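Local structure of uncharacterized protein (Sus scrofa, 5BNI) at residues V75-T80 / Q156-G161. The protein is porcine CD38, a member of the ADP-ribosyl cyclase family that carries a parallel beta sheet flanked by helices. Sequence-based numbering, arbitrary orientation.
Sequences VFWSKT and QVFLNG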
ATOM      1  N   VAL A  75       0.267   6.523   7.207  1.00 27.67           N
ATOM      2  CA  VAL A  75       1.691   6.664   6.894  1.00 24.69           C
ATOM      3  C   VAL A  75       2.051   6.029   5.550  1.00 24.62           C
ATOM      4  O   VAL A  75       1.387   5.106   5.087  1.00 26.89           O
ATOM      5  CB  VAL A  75       2.550   6.045   8.007  1.00 14.48           C
ATOM      6  CG1 VAL A  75       4.007   6.061   7.620  1.00 27.15           C
ATOM      7  CG2 VAL A  75       2.370   6.847   9.272  1.00 31.36           C
ATOM      8  N   PHE A  76       3.115   6.531   4.940  1.00 28.05           N
ATOM      9  CA  PHE A  76       3.615   6.020   3.673  1.00 33.42           C
ATOM     10  C   PHE A  76       5.124   5.887   3.737  1.00 37.62           C
ATOM     11  O   PHE A  76       5.808   6.805   4.188  1.00 49.99           O
ATOM     12  CB  PHE A  76       3.263   6.981   2.527  1.00 39.19           C
ATOM     13  CG  PHE A  76       1.795   7.066   2.236  1.00 34.02           C
ATOM     14  CD1 PHE A  76       1.142   6.026   1.591  1.00 36.54           C
ATOM     15  CD2 PHE A  76       1.057   8.163   2.635  1.00 31.23           C
ATOM     16  CE1 PHE A  76      -0.224   6.082   1.356  1.00 38.47           C
ATOM     17  CE2 PHE A  76      -0.308   8.226   2.410  1.00 26.09           C
ATOM     18  CZ  PHE A  76      -0.949   7.182   1.764  1.00 29.05           C
ATOM     19  N   TRP A  77       5.642   4.751   3.301  1.00 35.86           N
ATOM     20  CA  TRP A  77       7.087   4.550   3.229  1.00 34.73           C
ATOM     21  C   TRP A  77       7.396   4.474   1.752  1.00 36.51           C
ATOM     22  O   TRP A  77       6.997   3.508   1.098  1.00 48.19           O
ATOM     23  CB  TRP A  77       7.489   3.260   3.967  1.00 28.03           C
ATOM     24  CG  TRP A  77       7.415   3.461   5.449  1.00 34.67           C
ATOM     25  CD1 TRP A  77       6.276   3.493   6.214  1.00 43.00           C
ATOM     26  CD2 TRP A  77       8.491   3.761   6.333  1.00 46.63           C
ATOM     27  NE1 TRP A  77       6.575   3.796   7.511  1.00 52.01           N
ATOM     28  CE2 TRP A  77       7.931   3.962   7.622  1.00 56.68           C
ATOM     29  CE3 TRP A  77       9.877   3.875   6.178  1.00 61.15           C
ATOM     30  CZ2 TRP A  77       8.706   4.274   8.739  1.00 50.47           C
ATOM     31  CZ3 TRP A  77      10.652   4.189   7.294  1.00 62.61           C
ATOM     32  CH2 TRP A  77      10.059   4.389   8.555  1.00 52.81           C
ATOM     33  N   SER A  78       8.064   5.502   1.222  1.00 31.10           N
ATOM     34  CA  SER A  78       8.378   5.556  -0.211  1.00 36.85           C
ATOM     35  C   SER A  78       9.836   5.235  -0.446  1.00 39.41           C
ATOM     36  O   SER A  78      10.710   5.946   0.023  1.00 47.86           O
ATOM     37  CB  SER A  78       8.024   6.919  -0.816  1.00 32.27           C
ATOM     38  OG  SER A  78       8.321   6.952  -2.205  1.00 38.30           O
ATOM     39  N   LYS A  79      10.084   4.150  -1.172  1.00 49.63           N
ATOM     40  CA  LYS A  79      11.438   3.683  -1.449  1.00 51.98           C
ATOM     41  C   LYS A  79      12.191   3.512  -0.135  1.00 61.53           C
ATOM     42  O   LYS A  79      13.427   3.483  -0.100  1.00 79.42           O
ATOM     43  CB  LYS A  79      12.152   4.661  -2.385  1.00 43.60           C
ATOM     44  CG  LYS A  79      11.467   4.816  -3.746  1.00 40.62           C
ATOM     45  CD  LYS A  79      11.767   6.171  -4.371  1.00 50.67           C
ATOM     46  CE  LYS A  79      13.171   6.262  -4.939  1.00 60.10           C
ATOM     47  NZ  LYS A  79      13.247   5.655  -6.297  1.00 59.63           N
ATOM     48  N   THR A  80      11.427   3.395   0.947  1.00 62.07           N
ATOM     49  CA  THR A  80      11.980   3.254   2.279  1.00 67.00           C
ATOM     50  C   THR A  80      11.271   2.129   3.046  1.00 79.10           C
ATOM     51  O   THR A  80      11.300   2.075   4.280  1.00 77.63           O
ATOM     52  CB  THR A  80      11.819   4.570   3.047  1.00 57.65           C
ATOM     53  OG1 THR A  80      12.531   4.497   4.284  1.00 70.97           O
ATOM     54  CG2 THR A  80      10.369   4.829   3.317  1.00 63.44           C
ATOM     55  N   GLN A 156       1.761  11.367   6.780  1.00 31.48           N
ATOM     56  CA  GLN A 156       3.209  11.420   6.681  1.00 28.50           C
ATOM     57  C   GLN A 156       3.789  10.385   5.757  1.00 25.33           C
ATOM     58  O   GLN A 156       3.285   9.256   5.652  1.00 30.80           O
ATOM     59  CB  GLN A 156       3.848  11.304   8.060  1.00 31.55           C
ATOM     60  CG  GLN A 156       3.086  10.460   9.033  1.00 43.09           C
ATOM     61  CD  GLN A 156       3.508  10.743  10.460  1.00 48.96           C
ATOM     62  OE1 GLN A 156       3.776  11.888  10.827  1.00 39.77           O
ATOM     63  NE2 GLN A 156       3.567   9.694  11.274  1.00 57.05           N
ATOM     64  N   VAL A 157       4.859  10.782   5.081  1.00 26.88           N
ATOM     65  CA  VAL A 157       5.562   9.910   4.151  1.00 30.19           C
ATOM     66  C   VAL A 157       7.020   9.918   4.556  1.00 32.30           C
ATOM     67  O   VAL A 157       7.618  10.981   4.756  1.00 32.29           O
ATOM     68  CB  VAL A 157       5.397  10.340   2.653  1.00 29.35           C
ATOM     69  CG1 VAL A 157       5.958  11.730   2.409  1.00 19.92           C
ATOM     70  CG2 VAL A 157       6.077   9.323   1.738  1.00 30.23           C
ATOM     71  N   PHE A 158       7.584   8.725   4.692  1.00 27.50           N
ATOM     72  CA  PHE A 158       8.973   8.598   5.051  1.00 36.07           C
ATOM     73  C   PHE A 158       9.816   8.406   3.790  1.00 38.28           C
ATOM     74  O   PHE A 158       9.589   7.478   3.002  1.00 36.26           O
ATOM     75  CB  PHE A 158       9.151   7.454   6.055  1.00 43.13           C
ATOM     76  CG  PHE A 158       8.635   7.781   7.436  1.00 38.61           C
ATOM     77  CD1 PHE A 158       9.425   8.476   8.338  1.00 44.56           C
ATOM     78  CD2 PHE A 158       7.337   7.423   7.824  1.00 39.85           C
ATOM     79  CE1 PHE A 158       8.940   8.813   9.616  1.00 40.18           C
ATOM     80  CE2 PHE A 158       6.847   7.761   9.087  1.00 43.56           C
ATOM     81  CZ  PHE A 158       7.655   8.452   9.991  1.00 33.84           C
ATOM     82  N   LEU A 159      10.775   9.313   3.601  1.00 34.56           N
ATOM     83  CA  LEU A 159      11.642   9.304   2.433  1.00 32.61           C
ATOM     84  C   LEU A 159      13.088   9.030   2.756  1.00 37.05           C
ATOM     85  O   LEU A 159      13.529   9.204   3.887  1.00 46.67           O
ATOM     86  CB  LEU A 159      11.548  10.641   1.711  1.00 32.78           C
ATOM     87  CG  LEU A 159      10.137  10.942   1.229  1.00 30.05           C
ATOM     88  CD1 LEU A 159      10.016  12.411   0.877  1.00 22.15           C
ATOM     89  CD2 LEU A 159       9.764  10.022   0.065  1.00 36.38           C
ATOM     90  N   ASN A 160      13.832   8.624   1.742  1.00 40.24           N
ATOM     91  CA  ASN A 160      15.238   8.285   1.885  1.00 49.56           C
ATOM     92  C   ASN A 160      16.152   9.454   1.532  1.00 51.86           C
ATOM     93  O   ASN A 160      16.098   9.993   0.423  1.00 55.53           O
ATOM     94  CB  ASN A 160      15.564   7.098   0.982  1.00 60.45           C
ATOM     95  CG  ASN A 160      16.814   6.362   1.408  1.00 60.04           C
ATOM     96  OD1 ASN A 160      17.344   6.662   2.508  1.00 56.16           O
ATOM     97  ND2 ASN A 160      17.241   5.467   0.643  1.00 62.11           N
ATOM     98  N   GLY A 161      17.001   9.837   2.477  1.00 47.46           N
ATOM     99  CA  GLY A 161      17.921  10.931   2.244  1.00 44.19           C
ATOM    100  C   GLY A 161      19.280  10.470   1.779  1.00 45.63           C
ATOM    101  O   GLY A 161      20.156  11.279   1.512  1.00 62.01           O
TER
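The Phe158 ring lies against one face of the Trp77 indole as an offset stack: the Phe158 ring and the six-membered ring of Trp77 have centroids 4.4 Å apart and planes inclined by 18°. The overlap extends to the root of the side chain, for Phe158 CB sits over the same Trp77 ring, 3.7 Å from its centroid, in a CH-pi contact. Val75 CG1 meets the edge of the Phe158 ring in its plane, 3.6 Å from Phe158 CD2. Trp77 NE1 hydrogen-bonds to Gln91 OE1, which probably limits rotation of the indole, and Trp192 of the next strand stacks on Phe158. On the other face, Phe76 CB packs 3.7 Å from Val157 CG2, near Phe173. Between the two faces, the backbone ladder pairs Phe76 N with Gln156 O (2.8 Å), and Phe158 N reaches Phe76 O at 2.7 Å, with a nearly straight N-H...O angle of 165°. The loose side is at Lys79, whose exposed side chain comes no nearer than 5.4 Å to 156-161 and whose NZ forms a salt bridge with Asp168, and at partly exposed Asn160. The parallel register, with strand axes at 17°, joins outer strand 74-77 to 153-160 in the four-stranded parallel sheet of this ADP-ribosyl cyclase fold.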